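Local coordinates for STU0660 (Streptococcus thermophilus, PDB 3ZTH), which belongs to the large Csn2 proteins of CRISPR-mediated bacterial immunity, binds magnesium and probably binds DNA, at residues Q22-N27 against L236-Q241; V254-D259 against Y299-M304. One frame throughout, in Å; residues are numbered along the deposited sequence.

Contact 1 (Q22-N27 against L236-Q241); sequences QIVGQN and LFPSDQ. With MG (magnesium ion), chain C.
Two partners grip D240 OD2: the magnesium ion and the side-chain amide of Q26. The contact joins neighbouring parallel strands 20-24 and 232-237 of a sheet consistent with a P-loop NTPase-like core, and the metal sits where the loops leave them. D240 OD2 binds MG at 2.4 Å. Q26 NE2 gives D240 OD2 a weak hydrogen bond of 2.9 Å, bent to 148°. Amide and carboxylate planes are 61° apart, so the groups meet obliquely. Q26 bends at chi2 (-50°), which brings its amide to the ion; OE1 stands 2.7 Å from MG. Q26 NE2 also bonds P298 O, which helps fix the turn of the amide. Waters 2, 3 and 4 are also bound to MG. Water 2 is 2.6 Å from G25 O and probably donates to it, which would tie the backbone to the metal shell.

The strands themselves pair at Q22 and L236. I23 N donates to L236 O at 2.8 Å, met nearly along the C=O axis. Beyond it the strands drift apart, and water 1 bridges I23 O and P238 O by donating to both. On one face the I23 side chain lies alongside the F237 ring; I23 CD1 is 3.8 Å from F237 CZ. On the other, the P238 ring crosses V24 at about a right angle, with P238 CD 3.8 Å from V24 CG2.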
ATOM      1  N   GLN A  22      -8.419 -15.989 -39.445  1.00 29.10           N
ATOM      2  CA  GLN A  22      -8.612 -14.580 -39.798  1.00 28.80           C
ATOM      3  C   GLN A  22     -10.075 -14.162 -39.659  1.00 29.46           C
ATOM      4  O   GLN A  22     -10.974 -14.771 -40.241  1.00 29.82           O
ATOM      5  CB  GLN A  22      -8.132 -14.313 -41.226  1.00 29.53           C
ATOM      6  CG  GLN A  22      -6.648 -14.613 -41.447  1.00 30.05           C
ATOM      7  CD  GLN A  22      -6.221 -14.424 -42.892  1.00 31.42           C
ATOM      8  OE1 GLN A  22      -5.902 -13.312 -43.328  1.00 31.44           O
ATOM      9  NE2 GLN A  22      -6.228 -15.513 -43.649  1.00 31.05           N
ATOM     10  N   ILE A  23     -10.308 -13.125 -38.868  1.00 29.28           N
ATOM     11  CA  ILE A  23     -11.649 -12.621 -38.638  1.00 28.85           C
ATOM     12  C   ILE A  23     -11.771 -11.305 -39.380  1.00 28.41           C
ATOM     13  O   ILE A  23     -11.042 -10.354 -39.107  1.00 29.57           O
ATOM     14  CB  ILE A  23     -11.913 -12.431 -37.125  1.00 29.16           C
ATOM     15  CG1 ILE A  23     -11.959 -13.800 -36.448  1.00 27.51           C
ATOM     16  CG2 ILE A  23     -13.237 -11.699 -36.897  1.00 30.47           C
ATOM     17  CD1 ILE A  23     -12.059 -13.740 -34.956  1.00 27.72           C
ATOM     18  N   VAL A  24     -12.700 -11.266 -40.325  1.00 27.04           N
ATOM     19  CA  VAL A  24     -12.916 -10.095 -41.166  1.00 27.57           C
ATOM     20  C   VAL A  24     -14.407  -9.765 -41.212  1.00 27.16           C
ATOM     21  O   VAL A  24     -15.218 -10.491 -40.643  1.00 27.94           O
ATOM     22  CB  VAL A  24     -12.404 -10.399 -42.587  1.00 29.09           C
ATOM     23  CG1 VAL A  24     -12.808  -9.319 -43.524  1.00 36.91           C
ATOM     24  CG2 VAL A  24     -10.886 -10.527 -42.582  1.00 29.17           C
ATOM     25  N   GLY A  25     -14.780  -8.682 -41.883  1.00 24.25           N
ATOM     26  CA  GLY A  25     -16.190  -8.348 -41.953  1.00 25.33           C
ATOM     27  C   GLY A  25     -16.470  -6.878 -41.721  1.00 25.58           C
ATOM     28  O   GLY A  25     -15.623  -6.147 -41.211  1.00 23.41           O
ATOM     29  N   GLN A  26     -17.672  -6.446 -42.087  1.00 27.71           N
ATOM     30  CA  GLN A  26     -18.043  -5.050 -41.937  1.00 28.87           C
ATOM     31  C   GLN A  26     -18.680  -4.746 -40.596  1.00 29.65           C
ATOM     32  O   GLN A  26     -18.856  -3.585 -40.246  1.00 29.47           O
ATOM     33  CB  GLN A  26     -18.971  -4.628 -43.078  1.00 29.63           C
ATOM     34  CG  GLN A  26     -18.303  -4.703 -44.440  1.00 31.79           C
ATOM     35  CD  GLN A  26     -16.953  -3.988 -44.454  1.00 35.44           C
ATOM     36  OE1 GLN A  26     -16.889  -2.764 -44.357  1.00 38.31           O
ATOM     37  NE2 GLN A  26     -15.871  -4.757 -44.559  1.00 32.64           N
ATOM     38  N   ASN A  27     -19.015  -5.785 -39.839  1.00 30.25           N
ATOM     39  CA  ASN A  27     -19.629  -5.596 -38.529  1.00 28.91           C
ATOM     40  C   ASN A  27     -18.527  -5.387 -37.485  1.00 30.77           C
ATOM     41  O   ASN A  27     -18.257  -6.261 -36.651  1.00 30.76           O
ATOM     42  CB  ASN A  27     -20.462  -6.822 -38.168  1.00 27.83           C
ATOM     43  CG  ASN A  27     -21.367  -6.577 -36.980  1.00 28.24           C
ATOM     44  OD1 ASN A  27     -21.070  -5.745 -36.114  1.00 28.48           O
ATOM     45  ND2 ASN A  27     -22.469  -7.311 -36.921  1.00 22.90           N
ATOM     46  N   LEU A 236      -6.065 -13.531 -36.299  1.00 27.20           N
ATOM     47  CA  LEU A 236      -5.836 -12.180 -36.807  1.00 26.04           C
ATOM     48  C   LEU A 236      -7.151 -11.465 -37.150  1.00 27.57           C
ATOM     49  O   LEU A 236      -8.154 -12.108 -37.447  1.00 28.34           O
ATOM     50  CB  LEU A 236      -4.963 -12.247 -38.067  1.00 23.45           C
ATOM     51  CG  LEU A 236      -3.743 -13.191 -38.050  1.00 26.53           C
ATOM     52  CD1 LEU A 236      -3.121 -13.253 -39.440  1.00 22.51           C
ATOM     53  CD2 LEU A 236      -2.715 -12.724 -37.037  1.00 20.52           C
ATOM     54  N   PHE A 237      -7.133 -10.136 -37.096  1.00 27.61           N
ATOM     55  CA  PHE A 237      -8.289  -9.303 -37.439  1.00 28.14           C
ATOM     56  C   PHE A 237      -7.806  -8.355 -38.535  1.00 29.77           C
ATOM     57  O   PHE A 237      -7.484  -7.190 -38.271  1.00 29.85           O
ATOM     58  CB  PHE A 237      -8.752  -8.487 -36.230  1.00 27.00           C
ATOM     59  CG  PHE A 237      -9.380  -9.310 -35.147  1.00 26.40           C
ATOM     60  CD1 PHE A 237      -8.587 -10.005 -34.235  1.00 26.51           C
ATOM     61  CD2 PHE A 237     -10.762  -9.392 -35.036  1.00 26.27           C
ATOM     62  CE1 PHE A 237      -9.159 -10.767 -33.228  1.00 24.73           C
ATOM     63  CE2 PHE A 237     -11.348 -10.149 -34.030  1.00 28.36           C
ATOM     64  CZ  PHE A 237     -10.543 -10.842 -33.121  1.00 28.10           C
ATOM     65  N   PRO A 238      -7.729  -8.850 -39.780  1.00 31.16           N
ATOM     66  CA  PRO A 238      -7.272  -8.048 -40.923  1.00 31.75           C
ATOM     67  C   PRO A 238      -8.187  -6.894 -41.288  1.00 33.57           C
ATOM     68  O   PRO A 238      -9.389  -6.934 -41.031  1.00 34.59           O
ATOM     69  CB  PRO A 238      -7.188  -9.064 -42.060  1.00 28.59           C
ATOM     70  CG  PRO A 238      -6.999 -10.369 -41.360  1.00 31.50           C
ATOM     71  CD  PRO A 238      -7.928 -10.255 -40.176  1.00 30.33           C
ATOM     72  N   SER A 239      -7.595  -5.869 -41.893  1.00 35.75           N
ATOM     73  CA  SER A 239      -8.327  -4.692 -42.356  1.00 37.53           C
ATOM     74  C   SER A 239      -9.132  -5.132 -43.573  1.00 37.54           C
ATOM     75  O   SER A 239      -8.969  -6.245 -44.067  1.00 35.77           O
ATOM     76  CB  SER A 239      -7.358  -3.595 -42.789  1.00 36.80           C
ATOM     77  OG  SER A 239      -6.306  -3.454 -41.856  1.00 40.52           O
ATOM     78  N   ASP A 240      -9.978  -4.246 -44.077  1.00 38.39           N
ATOM     79  CA  ASP A 240     -10.800  -4.572 -45.232  1.00 37.90           C
ATOM     80  C   ASP A 240     -10.040  -4.743 -46.548  1.00 38.68           C
ATOM     81  O   ASP A 240     -10.517  -5.439 -47.452  1.00 37.28           O
ATOM     82  CB  ASP A 240     -11.871  -3.500 -45.421  1.00 38.80           C
ATOM     83  CG  ASP A 240     -12.903  -3.507 -44.317  1.00 40.82           C
ATOM     84  OD1 ASP A 240     -12.781  -4.322 -43.377  1.00 37.60           O
ATOM     85  OD2 ASP A 240     -13.844  -2.687 -44.396  1.00 44.56           O
ATOM     86  N   GLN A 241      -8.867  -4.127 -46.675  1.00 37.21           N
ATOM     87  CA  GLN A 241      -8.149  -4.236 -47.935  1.00 36.16           C
ATOM     88  C   GLN A 241      -6.638  -4.421 -47.875  1.00 33.79           C
ATOM     89  O   GLN A 241      -5.946  -3.771 -47.106  1.00 32.73           O
ATOM     90  CB  GLN A 241      -8.490  -3.017 -48.807  1.00 37.52           C
ATOM     91  CG  GLN A 241      -7.853  -3.021 -50.195  1.00 45.04           C
ATOM     92  CD  GLN A 241      -6.446  -2.414 -50.216  1.00 50.24           C
ATOM     93  OE1 GLN A 241      -5.605  -2.784 -51.047  1.00 50.24           O
ATOM     94  NE2 GLN A 241      -6.193  -1.469 -49.309  1.00 51.79           N
TER
HETATM   95 MG    MG C1349     -15.182  -1.481 -42.773  1.00 38.65          MG
HETATM   96  O   HOH W   1     -11.178  -7.667 -39.033  1.00 13.92           O
HETATM   97  O   HOH W   2     -15.010  -3.680 -41.653  1.00 43.68           O
HETATM   98  O   HOH W   3     -15.264  -0.128 -44.823  1.00 29.82           O
HETATM   99  O   HOH W   4     -16.547  -0.155 -41.312  1.00 75.15           O

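Contact 2 (V254-D259 against Y299-M304)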
ATOM      1  N   VAL A 254     -11.190 -18.485 -42.393  1.00 25.93           N
ATOM      2  CA  VAL A 254     -11.430 -17.078 -42.645  1.00 25.38           C
ATOM      3  C   VAL A 254     -12.879 -16.902 -42.235  1.00 26.05           C
ATOM      4  O   VAL A 254     -13.780 -17.412 -42.890  1.00 25.64           O
ATOM      5  CB  VAL A 254     -11.281 -16.727 -44.123  1.00 24.33           C
ATOM      6  CG1 VAL A 254     -11.772 -15.320 -44.368  1.00 22.78           C
ATOM      7  CG2 VAL A 254      -9.829 -16.856 -44.541  1.00 25.20           C
ATOM      8  N   ASN A 255     -13.095 -16.206 -41.129  1.00 27.84           N
ATOM      9  CA  ASN A 255     -14.439 -15.982 -40.625  1.00 28.18           C
ATOM     10  C   ASN A 255     -14.957 -14.593 -40.987  1.00 29.12           C
ATOM     11  O   ASN A 255     -14.340 -13.577 -40.649  1.00 31.12           O
ATOM     12  CB  ASN A 255     -14.450 -16.183 -39.107  1.00 27.19           C
ATOM     13  CG  ASN A 255     -14.235 -17.643 -38.710  1.00 27.89           C
ATOM     14  OD1 ASN A 255     -15.176 -18.445 -38.692  1.00 26.97           O
ATOM     15  ND2 ASN A 255     -12.993 -17.995 -38.413  1.00 24.70           N
ATOM     16  N   ILE A 256     -16.088 -14.556 -41.682  1.00 27.88           N
ATOM     17  CA  ILE A 256     -16.691 -13.297 -42.092  1.00 26.94           C
ATOM     18  C   ILE A 256     -17.747 -12.904 -41.073  1.00 28.71           C
ATOM     19  O   ILE A 256     -18.712 -13.638 -40.866  1.00 31.19           O
ATOM     20  CB  ILE A 256     -17.384 -13.429 -43.463  1.00 27.00           C
ATOM     21  CG1 ILE A 256     -16.446 -14.106 -44.460  1.00 26.04           C
ATOM     22  CG2 ILE A 256     -17.805 -12.052 -43.974  1.00 24.63           C
ATOM     23  CD1 ILE A 256     -17.104 -14.426 -45.786  1.00 26.94           C
ATOM     24  N   LEU A 257     -17.558 -11.756 -40.435  1.00 28.24           N
ATOM     25  CA  LEU A 257     -18.504 -11.253 -39.450  1.00 29.92           C
ATOM     26  C   LEU A 257     -19.163  -9.972 -39.959  1.00 32.07           C
ATOM     27  O   LEU A 257     -18.627  -8.875 -39.769  1.00 34.15           O
ATOM     28  CB  LEU A 257     -17.788 -10.975 -38.124  1.00 27.89           C
ATOM     29  CG  LEU A 257     -17.942 -12.054 -37.043  1.00 30.63           C
ATOM     30  CD1 LEU A 257     -17.469 -13.392 -37.593  1.00 31.38           C
ATOM     31  CD2 LEU A 257     -17.160 -11.674 -35.779  1.00 27.09           C
ATOM     32  N   SER A 258     -20.317 -10.101 -40.611  1.00 32.54           N
ATOM     33  CA  SER A 258     -21.023  -8.928 -41.139  1.00 34.07           C
ATOM     34  C   SER A 258     -22.481  -8.923 -40.704  1.00 33.42           C
ATOM     35  O   SER A 258     -22.771  -9.055 -39.517  1.00 31.46           O
ATOM     36  CB  SER A 258     -20.943  -8.878 -42.671  1.00 35.55           C
ATOM     37  OG  SER A 258     -19.653  -8.488 -43.130  1.00 39.80           O
ATOM     38  N   ASP A 259     -23.401  -8.749 -41.648  1.00 34.62           N
ATOM     39  CA  ASP A 259     -24.816  -8.766 -41.289  1.00 36.59           C
ATOM     40  C   ASP A 259     -25.159 -10.194 -40.882  1.00 36.82           C
ATOM     41  O   ASP A 259     -26.226 -10.467 -40.338  1.00 36.23           O
ATOM     42  CB  ASP A 259     -25.700  -8.326 -42.457  1.00 36.90           C
ATOM     43  CG  ASP A 259     -25.479  -6.881 -42.840  1.00 39.15           C
ATOM     44  OD1 ASP A 259     -25.177  -6.059 -41.952  1.00 41.38           O
ATOM     45  OD2 ASP A 259     -25.623  -6.557 -44.033  1.00 45.75           O
ATOM     46  N   TYR A 299     -16.272  -7.843 -47.594  1.00 30.37           N
ATOM     47  CA  TYR A 299     -17.555  -7.197 -47.859  1.00 33.03           C
ATOM     48  C   TYR A 299     -18.735  -8.138 -48.059  1.00 32.05           C
ATOM     49  O   TYR A 299     -19.820  -7.691 -48.396  1.00 33.16           O
ATOM     50  CB  TYR A 299     -17.435  -6.291 -49.085  1.00 36.07           C
ATOM     51  CG  TYR A 299     -16.425  -5.196 -48.903  1.00 41.13           C
ATOM     52  CD1 TYR A 299     -16.690  -4.109 -48.068  1.00 43.31           C
ATOM     53  CD2 TYR A 299     -15.176  -5.268 -49.521  1.00 44.91           C
ATOM     54  CE1 TYR A 299     -15.728  -3.115 -47.847  1.00 44.91           C
ATOM     55  CE2 TYR A 299     -14.206  -4.283 -49.309  1.00 45.73           C
ATOM     56  CZ  TYR A 299     -14.489  -3.213 -48.472  1.00 45.63           C
ATOM     57  OH  TYR A 299     -13.529  -2.256 -48.257  1.00 44.54           O
ATOM     58  N   LEU A 300     -18.535  -9.432 -47.849  1.00 31.84           N
ATOM     59  CA  LEU A 300     -19.614 -10.391 -48.036  1.00 32.87           C
ATOM     60  C   LEU A 300     -20.629 -10.323 -46.908  1.00 33.38           C
ATOM     61  O   LEU A 300     -20.317  -9.864 -45.816  1.00 35.27           O
ATOM     62  CB  LEU A 300     -19.036 -11.805 -48.127  1.00 33.07           C
ATOM     63  CG  LEU A 300     -18.048 -11.974 -49.285  1.00 35.15           C
ATOM     64  CD1 LEU A 300     -17.391 -13.339 -49.234  1.00 34.60           C
ATOM     65  CD2 LEU A 300     -18.793 -11.776 -50.606  1.00 37.85           C
ATOM     66  N   LEU A 301     -21.848 -10.777 -47.178  1.00 34.59           N
ATOM     67  CA  LEU A 301     -22.911 -10.795 -46.173  1.00 34.70           C
ATOM     68  C   LEU A 301     -23.144  -9.413 -45.566  1.00 35.22           C
ATOM     69  O   LEU A 301     -23.398  -9.283 -44.372  1.00 34.48           O
ATOM     70  CB  LEU A 301     -22.557 -11.785 -45.057  1.00 31.79           C
ATOM     71  CG  LEU A 301     -21.794 -13.040 -45.501  1.00 32.27           C
ATOM     72  CD1 LEU A 301     -21.432 -13.877 -44.280  1.00 32.19           C
ATOM     73  CD2 LEU A 301     -22.623 -13.845 -46.480  1.00 29.17           C
ATOM     74  N   THR A 302     -23.057  -8.380 -46.390  1.00 37.18           N
ATOM     75  CA  THR A 302     -23.260  -7.029 -45.891  1.00 40.89           C
ATOM     76  C   THR A 302     -24.181  -6.224 -46.787  1.00 42.22           C
ATOM     77  O   THR A 302     -23.848  -5.962 -47.947  1.00 42.26           O
ATOM     78  CB  THR A 302     -21.928  -6.236 -45.785  1.00 40.54           C
ATOM     79  OG1 THR A 302     -20.989  -6.952 -44.976  1.00 42.59           O
ATOM     80  CG2 THR A 302     -22.179  -4.880 -45.151  1.00 39.05           C
ATOM     81  N   LYS A 303     -25.344  -5.851 -46.269  1.00 43.43           N
ATOM     82  CA  LYS A 303     -26.236  -5.017 -47.047  1.00 47.69           C
ATOM     83  C   LYS A 303     -25.601  -3.658 -46.827  1.00 49.26           C
ATOM     84  O   LYS A 303     -25.564  -3.166 -45.702  1.00 48.57           O
ATOM     85  CB  LYS A 303     -27.653  -5.012 -46.486  1.00 49.23           C
ATOM     86  CG  LYS A 303     -28.586  -4.174 -47.339  1.00 52.77           C
ATOM     87  CD  LYS A 303     -29.877  -3.813 -46.626  1.00 57.59           C
ATOM     88  CE  LYS A 303     -30.743  -2.924 -47.517  1.00 59.90           C
ATOM     89  NZ  LYS A 303     -31.994  -2.473 -46.838  1.00 64.48           N
HETATM   90  N   MSE A 304     -25.089  -3.053 -47.891  1.00 52.34           N
HETATM   91  CA  MSE A 304     -24.425  -1.771 -47.748  1.00 56.11           C
HETATM   92  C   MSE A 304     -25.161  -0.557 -48.270  1.00 56.93           C
HETATM   93  O   MSE A 304     -25.856  -0.614 -49.281  1.00 57.25           O
HETATM   94  CB  MSE A 304     -23.038  -1.858 -48.369  1.00 59.65           C
HETATM   95  CG  MSE A 304     -22.137  -2.782 -47.576  1.00 65.64           C
HETATM   96 SE   MSE A 304     -20.390  -3.054 -48.308  1.00 73.83          SE
HETATM   97  CE  MSE A 304     -20.926  -4.188 -49.788  1.00 70.60           C
TER
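The C-terminal end of strand 254-257, in a sheet consistent with a P-loop NTPase-like core, meets an irregular loop between helices 286-296 and 312-324. Backbone and carboxylate hydrogen bonds hold the outer end. D259 N donates to L301 O at 2.8 Å, nearly along the C=O axis. D259 OD2 then accepts from the next peptide: K303 N donates to D259 OD2 at 2.4 Å, a very short and fairly straight bond (166°). D259 thus grips the loop with both main chain and side chain, while the extended K303 chain leads away.

The S258 hydroxyl is shared. S258 OG lies 2.7 Å from T302 OG1 and 3.1 Å from L300 O; which takes its proton is not settled. With chi1 at -74°, OG sits beside its own backbone N. Q26 N donates to S258 OG, so the buried hydroxyl joins loop 299-304 to the loop after strand 20-24.

Apolar packing fills the inner end. I256 points at the loop and meets one leucine with each branch. L301 crosses it at about a right angle, its CD1 4.1 Å from I256 CG2. L300 reaches L318 and L321 of helix 312-324. L300 CD1 touches I256 CD1 at 3.6 Å.

In the fold
Contacts 1 and 2 share one sheet, in which strand 20-24 lies between 232-237 and 254-257. Their centres are 9 Å apart. Probable backbone hydrogen bonds join them: L257 N lies 2.7 Å from V24 O, and N255 N lies 2.7 Å from Q22 O. Contact 1 supplies Q26 and D240 of one magnesium site, where Q26 packs on E212 of the second subunit. Contact 2 backs that site as a second shell: T302 OG1 packs 3.5 Å from Q26 CG, and Y299 OH lies 3.5 Å from D240 CB. The T302 side chain is about 8 Å from the ion. N27 ND2 also bonds S258 O, tying the loop after strand 20-24 to contact 2 just before helix 28-43.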